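Protein translation elongation factor 1A (Methanosarcina mazei, PDB 3WND) binds cysteinyl-tRNA(Cys) in its GTP-bound form and probably acts as a translation elongation factor related to SelB, EF-Tu and aIF2 gamma. Local coordinates at residues A[67-70]-A[71-74]; A[226-229]-A[230-233]; A[265-268]-A[269-273]. All blocks are in the same frame, centred on the assembly; numbering follows the deposited sequence.

Contact 1 (A[67-70]-A[71-74])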
# COMPACT_ATOMS: atom_id res chain seq x y z
N ALA A 67 9.30 -0.80 2.03
CA ALA A 67 8.72 -1.42 3.26
C ALA A 67 9.82 -2.12 4.10
O ALA A 67 9.90 -3.39 4.19
CB ALA A 67 7.64 -2.46 2.83
N HIS A 68 10.72 -1.31 4.65
CA HIS A 68 11.95 -1.89 5.22
C HIS A 68 11.79 -2.69 6.46
O HIS A 68 12.74 -3.39 6.82
CB HIS A 68 13.06 -0.81 5.37
CG HIS A 68 12.73 0.21 6.44
ND1 HIS A 68 12.23 1.48 6.17
CD2 HIS A 68 12.65 0.06 7.79
CE1 HIS A 68 11.98 2.11 7.30
NE2 HIS A 68 12.26 1.28 8.31
N SER A 69 10.62 -2.58 7.12
CA SER A 69 10.33 -3.33 8.33
C SER A 69 9.58 -4.63 8.07
O SER A 69 9.25 -5.31 8.97
CB SER A 69 9.64 -2.50 9.48
OG SER A 69 10.35 -1.33 9.67
N TYR A 70 9.39 -4.97 6.81
CA TYR A 70 8.90 -6.31 6.41
C TYR A 70 10.18 -7.07 6.02
O TYR A 70 11.02 -6.51 5.29
CB TYR A 70 7.92 -6.12 5.23
CG TYR A 70 7.50 -7.45 4.69
CD1 TYR A 70 6.45 -8.19 5.31
CD2 TYR A 70 8.28 -8.07 3.69
CE1 TYR A 70 6.14 -9.46 4.89
CE2 TYR A 70 7.98 -9.39 3.28
CZ TYR A 70 6.91 -10.05 3.84
OH TYR A 70 6.60 -11.32 3.47
N PRO A 71 10.30 -8.36 6.40
CA PRO A 71 9.22 -9.21 6.88
C PRO A 71 8.97 -9.23 8.39
O PRO A 71 8.09 -9.96 8.86
CB PRO A 71 9.66 -10.59 6.38
CG PRO A 71 11.09 -10.57 6.42
CD PRO A 71 11.44 -9.20 5.94
N LYS A 72 9.72 -8.45 9.16
CA LYS A 72 9.46 -8.44 10.63
C LYS A 72 8.01 -8.11 10.95
O LYS A 72 7.39 -8.83 11.75
CB LYS A 72 10.37 -7.43 11.32
CG LYS A 72 10.13 -7.28 12.84
CD LYS A 72 10.97 -6.10 13.38
CE LYS A 72 10.22 -4.74 13.43
NZ LYS A 72 10.96 -3.54 12.92
N THR A 73 7.47 -7.05 10.36
CA THR A 73 6.06 -6.70 10.59
C THR A 73 5.30 -6.72 9.23
O THR A 73 5.83 -6.37 8.15
CB THR A 73 5.84 -5.29 11.18
OG1 THR A 73 6.14 -4.27 10.16
CG2 THR A 73 6.67 -5.07 12.38
N LEU A 74 4.02 -7.05 9.31
CA LEU A 74 3.10 -6.86 8.19
C LEU A 74 2.69 -5.46 7.94
O LEU A 74 2.47 -5.05 6.80
CB LEU A 74 1.84 -7.72 8.39
CG LEU A 74 2.13 -9.24 8.50
CD1 LEU A 74 0.82 -10.03 8.62
CD2 LEU A 74 3.03 -9.84 7.43

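Contact 2 (A[226-229]-A[230-233])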
# COMPACT_ATOMS: atom_id res chain seq x y z
N LYS A 226 -13.84 16.64 7.62
CA LYS A 226 -13.73 15.96 8.94
C LYS A 226 -12.54 15.00 8.98
O LYS A 226 -11.97 14.69 7.93
CB LYS A 226 -14.96 15.16 9.29
CG LYS A 226 -16.23 16.05 9.56
CD LYS A 226 -17.38 15.13 10.10
CE LYS A 226 -18.62 15.94 10.51
NZ LYS A 226 -19.47 15.04 11.36
N ILE A 227 -12.17 14.57 10.20
CA ILE A 227 -11.17 13.54 10.32
C ILE A 227 -11.79 12.41 11.13
O ILE A 227 -12.42 12.72 12.20
CB ILE A 227 -9.84 14.08 10.88
CG1 ILE A 227 -8.70 13.00 10.83
CG2 ILE A 227 -10.03 14.71 12.28
CD1 ILE A 227 -7.35 13.67 11.02
N PHE A 228 -11.52 11.19 10.70
CA PHE A 228 -12.06 9.97 11.34
C PHE A 228 -10.90 9.06 11.66
O PHE A 228 -9.90 9.08 10.93
CB PHE A 228 -12.99 9.24 10.34
CG PHE A 228 -14.22 10.01 10.06
CD1 PHE A 228 -14.27 10.84 8.99
CD2 PHE A 228 -15.33 9.85 10.88
CE1 PHE A 228 -15.40 11.63 8.73
CE2 PHE A 228 -16.46 10.61 10.66
CZ PHE A 228 -16.50 11.48 9.56
N PRO A 229 -11.03 8.23 12.72
CA PRO A 229 -12.26 7.94 13.46
C PRO A 229 -12.60 8.96 14.59
O PRO A 229 -13.63 8.81 15.25
CB PRO A 229 -11.96 6.56 14.10
CG PRO A 229 -10.45 6.64 14.32
CD PRO A 229 -9.93 7.34 13.09
N LEU A 230 -11.82 10.04 14.73
CA LEU A 230 -12.16 11.13 15.74
C LEU A 230 -13.55 11.71 15.53
O LEU A 230 -14.28 11.98 16.49
CB LEU A 230 -11.16 12.25 15.57
CG LEU A 230 -9.91 12.09 16.37
CD1 LEU A 230 -9.17 13.42 16.22
CD2 LEU A 230 -10.30 11.81 17.81
N ASP A 231 -13.98 11.82 14.28
CA ASP A 231 -15.22 12.48 13.88
C ASP A 231 -15.20 13.95 14.35
O ASP A 231 -16.08 14.45 15.05
CB ASP A 231 -16.42 11.71 14.38
CG ASP A 231 -17.73 12.08 13.67
OD1 ASP A 231 -17.79 13.09 12.90
OD2 ASP A 231 -18.73 11.39 13.90
N ARG A 232 -14.20 14.65 13.88
CA ARG A 232 -13.99 16.02 14.28
C ARG A 232 -13.98 16.92 13.03
O ARG A 232 -13.33 16.58 12.00
CB ARG A 232 -12.70 16.09 15.11
CG ARG A 232 -12.33 17.49 15.64
CD ARG A 232 -11.18 17.40 16.66
NE ARG A 232 -10.87 18.72 17.19
CZ ARG A 232 -11.43 19.23 18.27
NH1 ARG A 232 -12.34 18.51 18.94
NH2 ARG A 232 -11.12 20.49 18.69
N ASP A 233 -14.62 18.09 13.11
CA ASP A 233 -14.48 19.04 12.01
C ASP A 233 -13.07 19.67 11.89
O ASP A 233 -12.44 19.96 12.91
CB ASP A 233 -15.42 20.19 12.26
CG ASP A 233 -16.88 19.74 12.28
OD1 ASP A 233 -17.27 19.08 11.28
OD2 ASP A 233 -17.57 20.01 13.24

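Contact 3 (A[265-268]-A[269-273])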
# COMPACT_ATOMS: atom_id res chain seq x y z
N LYS A 265 -0.81 15.16 17.99
CA LYS A 265 -0.77 14.07 19.01
C LYS A 265 -2.09 13.20 19.01
O LYS A 265 -2.15 12.10 19.55
CB LYS A 265 -0.59 14.67 20.45
CG LYS A 265 -1.82 15.45 20.94
CD LYS A 265 -1.71 15.89 22.40
CE LYS A 265 -3.01 16.57 22.77
NZ LYS A 265 -4.02 15.60 23.28
N ASP A 266 -3.17 13.71 18.46
CA ASP A 266 -4.43 12.96 18.43
C ASP A 266 -4.68 12.25 17.08
O ASP A 266 -5.76 11.65 16.87
CB ASP A 266 -5.57 13.91 18.67
CG ASP A 266 -5.50 14.50 20.05
OD1 ASP A 266 -5.15 13.74 21.03
OD2 ASP A 266 -5.80 15.72 20.15
N ILE A 267 -3.68 12.28 16.19
CA ILE A 267 -3.80 11.62 14.88
C ILE A 267 -2.84 10.45 14.83
O ILE A 267 -1.66 10.63 15.15
CB ILE A 267 -3.50 12.64 13.72
CG1 ILE A 267 -4.47 13.85 13.90
CG2 ILE A 267 -3.61 11.94 12.39
CD1 ILE A 267 -4.36 14.85 12.72
N GLU A 268 -3.31 9.33 14.27
CA GLU A 268 -2.41 8.17 13.99
C GLU A 268 -2.45 7.81 12.49
O GLU A 268 -3.41 8.18 11.74
CB GLU A 268 -2.92 6.96 14.85
CG GLU A 268 -2.88 7.17 16.37
CD GLU A 268 -1.46 7.46 16.94
OE1 GLU A 268 -0.42 6.96 16.39
OE2 GLU A 268 -1.37 8.08 17.98
N ARG A 269 -1.38 7.15 12.02
CA ARG A 269 -1.48 6.52 10.73
C ARG A 269 -2.81 5.71 10.61
O ARG A 269 -3.15 4.95 11.52
CB ARG A 269 -0.30 5.56 10.49
CG ARG A 269 -0.43 4.75 9.19
CD ARG A 269 0.71 3.77 9.00
NE ARG A 269 1.91 4.57 8.92
CZ ARG A 269 3.13 4.01 8.90
NH1 ARG A 269 3.24 2.68 8.78
NH2 ARG A 269 4.18 4.79 8.88
N GLY A 270 -3.56 5.87 9.53
CA GLY A 270 -4.79 5.12 9.46
C GLY A 270 -6.03 6.02 9.54
O GLY A 270 -7.13 5.62 9.14
N PHE A 271 -5.84 7.22 10.06
CA PHE A 271 -6.94 8.17 10.10
C PHE A 271 -7.25 8.62 8.70
O PHE A 271 -6.37 8.57 7.80
CB PHE A 271 -6.50 9.40 10.98
CG PHE A 271 -6.69 9.14 12.48
CD1 PHE A 271 -6.44 7.88 13.04
CD2 PHE A 271 -7.08 10.19 13.32
CE1 PHE A 271 -6.60 7.68 14.45
CE2 PHE A 271 -7.23 9.97 14.69
CZ PHE A 271 -7.01 8.76 15.26
N ILE A 272 -8.46 9.08 8.48
CA ILE A 272 -8.93 9.45 7.16
C ILE A 272 -9.54 10.85 7.22
O ILE A 272 -10.31 11.18 8.16
CB ILE A 272 -10.08 8.48 6.72
CG1 ILE A 272 -9.52 7.02 6.60
CG2 ILE A 272 -10.61 8.90 5.34
CD1 ILE A 272 -10.64 5.98 6.41
N ILE A 273 -9.21 11.65 6.23
CA ILE A 273 -9.86 12.91 6.10
C ILE A 273 -10.92 12.73 5.01
O ILE A 273 -10.61 12.35 3.82
CB ILE A 273 -8.89 14.06 5.64
CG1 ILE A 273 -7.85 14.30 6.80
CG2 ILE A 273 -9.68 15.33 5.27
CD1 ILE A 273 -6.64 15.12 6.38
O HOH W 1 0.49 6.40 14.05

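Contact 1 (A[67-70]-A[71-74])
Y70 lays its ring across P71, to which it is joined by a cis peptide bond, a pairing consistent with the tendency of an aromatic residue before proline to favour the cis form. Y70 CB lies 3.6 Å from T73 O, and CG anti to the backbone N (chi1 174°) sets the ring against P71. CG meets P71 CA at 3.3 Å, and farther out CE2 lies 3.7 Å from P71 CB. The result is a CH-pi contact, P71 CA standing 3.3 Å from the centroid of the Y70 ring and nearly above it. At the ring's edge CD1 borders T73 O, a buried carbonyl oxygen without a hydrogen-bond partner, while CE1 reaches L74 CD2 at 4.0 Å. The hydroxyl at the tip is hydrogen-bonded to E102 of helix 98-109. The backbone turns between S69 and T73, T73 N donating to S69 O in a nearly straight 2.9 Å bond (167°). T73 is the N-cap of helix 74-83, its OG1 bonded to S76 N. Y70 O accepts a hydrogen bond from NH1 of R34, a residue seen to bind GDP, and the position between strand 61-66 and this helix probably corresponds to the start of switch II in EF-Tu-like GTPases.

Contact 2 (A[226-229]-A[230-233])
A beta hairpin closed by a G1 beta bulge joins strand 224-228 to strand 232-241, and I227 with R232 forms its last antiparallel hydrogen-bonded pair. I227 N donates to R232 O at 2.9 Å, and R232 N returns a bond to I227 O at 3.1 Å. The bulge arises because D231 faces I227 as well: D231 N adds a weak bond to I227 O, which thus receives two successive amides. D231 has positive phi and psi (both 59°), the left-handed conformation usual at this place in a G1 bulge, and a cis peptide bond precedes P229 in the connecting turn. On the face of I227 and R232, I227 CG2 approaches R232 CB, and the same methyl comes within 4.2 Å of L230 CD1. R232 leads away from the hairpin, its NE hydrogen-bonded to N261 O. The face of K226 and D233 carries a charged cluster beside the F228 ring. K226 extends fully beyond CG and runs alongside D231, its NZ forming a salt bridge with D231 OD1 (3.0 Å) and donating to its syn lone pair. The same carboxylate lies beside F228, the two planes 38° apart, with F228 CE2 3.6 Å from D231 CG. D233 flanks the lysine too, but its charge stays beyond salt-bridge range: D233 OD1 touches K226 CE at 3.5 Å and remains 4.6 Å from K226 NZ.

Contact 3 (A[265-268]-A[269-273])
R269 and E268 are tied together through a water: it accepts from R269 N at 2.9 Å and donates to E268 OE1 at 2.6 Å, the glutamate chain being bent at chi2 to bring its carboxylate back beside the following amide. The R269 side chain leaves in another direction, its guanidinium making a salt bridge with D49 and its NE bonding to D198 O. G270 comes next, with a positive phi (112°) that glycine adopts readily. It holds the third position of a type II beta turn from E268 to F271, a turn that leads the chain into strand 272-274 of the antiparallel beta domain, probably the SelB-like domain II. F271 closes the turn, its N donating to E268 O at 3.1 Å (161°). Its ring turns back against residues 266-268. E268 N lies 3.5 Å above the plane of the F271 ring, over its centre, and I267 CA makes a CH-pi contact with the same ring. F271 CE2 comes 3.1 Å from D266 O, CD2 meets I267 CG2 at 4.0 Å, and CE1 lies 3.8 Å from E268 CB. I272 then begins the strand, its backbone hydrogen-bonded to F228, and I273 continues it with its side chain against V210 and T225.

Overall arrangement
Along the chain the three contacts follow in series, 67-74, 226-233 and 265-273. Contact 1 lies in the loop that follows strand 61-66 of the mixed sheet, close to GDP-binding residues, whereas contacts 2 and 3 share the antiparallel sheet of the next domain. Their centres are only 9 Å apart and they touch directly, strands 224-228 and 272-274 being neighbours and P229 packing on F271. Contact 1 stands off, its centre 29 Å from contact 2 and 21 Å from contact 3. Even so, D49 links it to contact 3, accepting S69 OG through its backbone oxygen and R269 through its carboxylate, so the GTPase domain and the beta domain are joined here.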